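Local atomic coordinates of trypsin-resistant surface T6 protein (Streptococcus pyogenes serotype M6, PDB entry 4P0D), a protein that forms the backbone subunit of the pilus of serotype M6 Streptococcus pyogenes, probably being polymerised and attached to the cell wall through a sortase motif. Residues F323-S328 against K376-Y381. The protein carries 1 engineered substitution. Residues are numbered along the deposited sequence; the frame is centred on the assembly and turned at random.
Sequences FRKVDS and KAPKGY
Pro378 meets the end of Lys325 through its ring carbon CD, which lies 4.4 Å from Lys325 NZ, a marginal approach at the end of the lysine chain. Lys325 projects from strand 320-327 toward the loop that follows strand 368-376, and its NZ is joined covalently to CG of Asn479, on strand 470-479. The proline also packs on Leu334 and Asn479, and so lies beside the link. From Pro378 the chain reverses through Lys379 and Gly380 in a type II beta turn, closed by a weak hydrogen bond of 3.0 Å from Tyr381 N to Pro378 O. Gly380 holds the third position of the turn with a positive phi of 92°. Tyr381 then reaches back to the strand. With CG anti to its carbonyl carbon (chi1 -73°), it points its ring at Asp327 and donates a hydrogen bond of 2.6 Å from OH to Asp327 OD2, which receives it on its anti lone pair, the side away from OD1. The carboxylate meets the ring at its edge, the two planes 82° apart. The other oxygen, OD1, accepts hydrogen bonds from the backbone N of Val329 and of Ser330, an Asx motif that ties the carboxylate to the chain leaving the strand; both oxygens of this buried group are thus engaged. Pro378 and Tyr381 both pack on Asn479, on the asparagine side of the Lys325-Asn479 intramolecular isopeptide bond within a prealbumin-like domain, the kind of self-generated cross-link characteristic of Gram-positive pilins with Ig-like folds.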
loop_
_atom_site.group_PDB
_atom_site.type_symbol
_atom_site.label_atom_id
_atom_site.label_comp_id
_atom_site.label_asym_id
_atom_site.label_seq_id
_atom_site.Cartn_x
_atom_site.Cartn_y
_atom_site.Cartn_z
ATOM N N PHE A 323 0.142 9.688 -34.268
ATOM C CA PHE A 323 -0.010 10.648 -35.354
ATOM C C PHE A 323 -0.332 9.898 -36.645
ATOM O O PHE A 323 -0.211 8.678 -36.717
ATOM C CB PHE A 323 1.266 11.471 -35.527
ATOM C CG PHE A 323 2.489 10.647 -35.868
ATOM C CD1 PHE A 323 2.762 10.304 -37.182
ATOM C CD2 PHE A 323 3.367 10.223 -34.872
ATOM C CE1 PHE A 323 3.873 9.560 -37.506
ATOM C CE2 PHE A 323 4.496 9.486 -35.188
ATOM C CZ PHE A 323 4.747 9.146 -36.507
ATOM N N ARG A 324 -0.749 10.638 -37.663
ATOM C CA ARG A 324 -1.020 10.031 -38.947
ATOM C C ARG A 324 -0.179 10.691 -40.030
ATOM O O ARG A 324 -0.036 11.919 -40.061
ATOM C CB ARG A 324 -2.504 10.110 -39.284
ATOM C CG ARG A 324 -2.898 9.191 -40.425
ATOM C CD ARG A 324 -4.358 9.374 -40.796
ATOM N NE ARG A 324 -4.900 8.152 -41.374
ATOM C CZ ARG A 324 -6.129 8.033 -41.871
ATOM N NH1 ARG A 324 -6.971 9.072 -41.867
ATOM N NH2 ARG A 324 -6.522 6.868 -42.376
ATOM N N LYS A 325 0.373 9.850 -40.907
ATOM C CA LYS A 325 1.180 10.289 -42.027
ATOM C C LYS A 325 0.359 10.258 -43.311
ATOM O O LYS A 325 -0.207 9.219 -43.644
ATOM C CB LYS A 325 2.383 9.360 -42.172
ATOM C CG LYS A 325 3.456 9.869 -43.113
ATOM C CD LYS A 325 3.845 11.303 -42.756
ATOM C CE LYS A 325 5.000 11.794 -43.601
ATOM N NZ LYS A 325 4.585 11.984 -45.011
ATOM N N VAL A 326 0.313 11.380 -44.037
ATOM C CA VAL A 326 -0.483 11.452 -45.268
ATOM C C VAL A 326 0.248 12.176 -46.397
ATOM O O VAL A 326 1.223 12.894 -46.161
ATOM C CB VAL A 326 -1.840 12.150 -45.034
ATOM C CG1 VAL A 326 -2.647 11.421 -43.970
ATOM C CG2 VAL A 326 -1.666 13.624 -44.671
ATOM N N ASP A 327 -0.240 11.966 -47.624
ATOM C CA ASP A 327 0.218 12.703 -48.807
ATOM C C ASP A 327 -0.229 14.157 -48.685
ATOM O O ASP A 327 -1.397 14.447 -48.373
ATOM C CB ASP A 327 -0.376 12.063 -50.057
ATOM C CG ASP A 327 -0.054 12.837 -51.331
ATOM O OD1 ASP A 327 -0.689 13.900 -51.581
ATOM O OD2 ASP A 327 0.819 12.368 -52.085
ATOM N N SER A 328 0.689 15.081 -48.931
ATOM C CA SER A 328 0.408 16.503 -48.703
ATOM C C SER A 328 -0.785 17.073 -49.506
ATOM O O SER A 328 -1.385 18.070 -49.094
ATOM C CB SER A 328 1.651 17.332 -49.011
ATOM O OG SER A 328 2.013 17.174 -50.373
ATOM N N LYS A 376 12.805 8.432 -42.127
ATOM C CA LYS A 376 12.746 7.881 -43.465
ATOM C C LYS A 376 11.382 8.089 -44.097
ATOM O O LYS A 376 10.339 7.669 -43.555
ATOM C CB LYS A 376 13.083 6.392 -43.451
ATOM C CG LYS A 376 13.437 5.862 -44.830
ATOM C CD LYS A 376 13.676 4.365 -44.825
ATOM C CE LYS A 376 14.124 3.898 -46.207
ATOM N NZ LYS A 376 13.957 2.427 -46.370
ATOM N N ALA A 377 11.388 8.735 -45.264
ATOM C CA ALA A 377 10.150 8.973 -45.996
ATOM C C ALA A 377 9.507 7.660 -46.458
ATOM O O ALA A 377 10.184 6.655 -46.650
ATOM C CB ALA A 377 10.404 9.888 -47.194
ATOM N N PRO A 378 8.181 7.665 -46.628
ATOM C CA PRO A 378 7.600 6.550 -47.361
ATOM C C PRO A 378 8.125 6.549 -48.810
ATOM O O PRO A 378 8.426 7.619 -49.355
ATOM C CB PRO A 378 6.091 6.809 -47.287
ATOM C CG PRO A 378 5.927 8.228 -46.868
ATOM C CD PRO A 378 7.201 8.703 -46.260
ATOM N N LYS A 379 8.298 5.361 -49.392
ATOM C CA LYS A 379 8.769 5.231 -50.768
ATOM C C LYS A 379 7.886 6.087 -51.680
ATOM O O LYS A 379 6.656 6.072 -51.555
ATOM C CB LYS A 379 8.733 3.765 -51.223
ATOM N N GLY A 380 8.526 6.853 -52.567
ATOM C CA GLY A 380 7.814 7.761 -53.472
ATOM C C GLY A 380 7.649 9.173 -52.929
ATOM O O GLY A 380 7.056 10.031 -53.602
ATOM N N TYR A 381 8.203 9.435 -51.739
ATOM C CA TYR A 381 8.060 10.744 -51.089
ATOM C C TYR A 381 9.396 11.337 -50.694
ATOM O O TYR A 381 10.339 10.622 -50.404
ATOM C CB TYR A 381 7.122 10.634 -49.867
ATOM C CG TYR A 381 5.687 10.457 -50.303
ATOM C CD1 TYR A 381 5.215 9.224 -50.734
ATOM C CD2 TYR A 381 4.819 11.544 -50.349
ATOM C CE1 TYR A 381 3.913 9.074 -51.175
ATOM C CE2 TYR A 381 3.513 11.401 -50.793
ATOM C CZ TYR A 381 3.065 10.166 -51.196
ATOM O OH TYR A 381 1.767 10.038 -51.634
#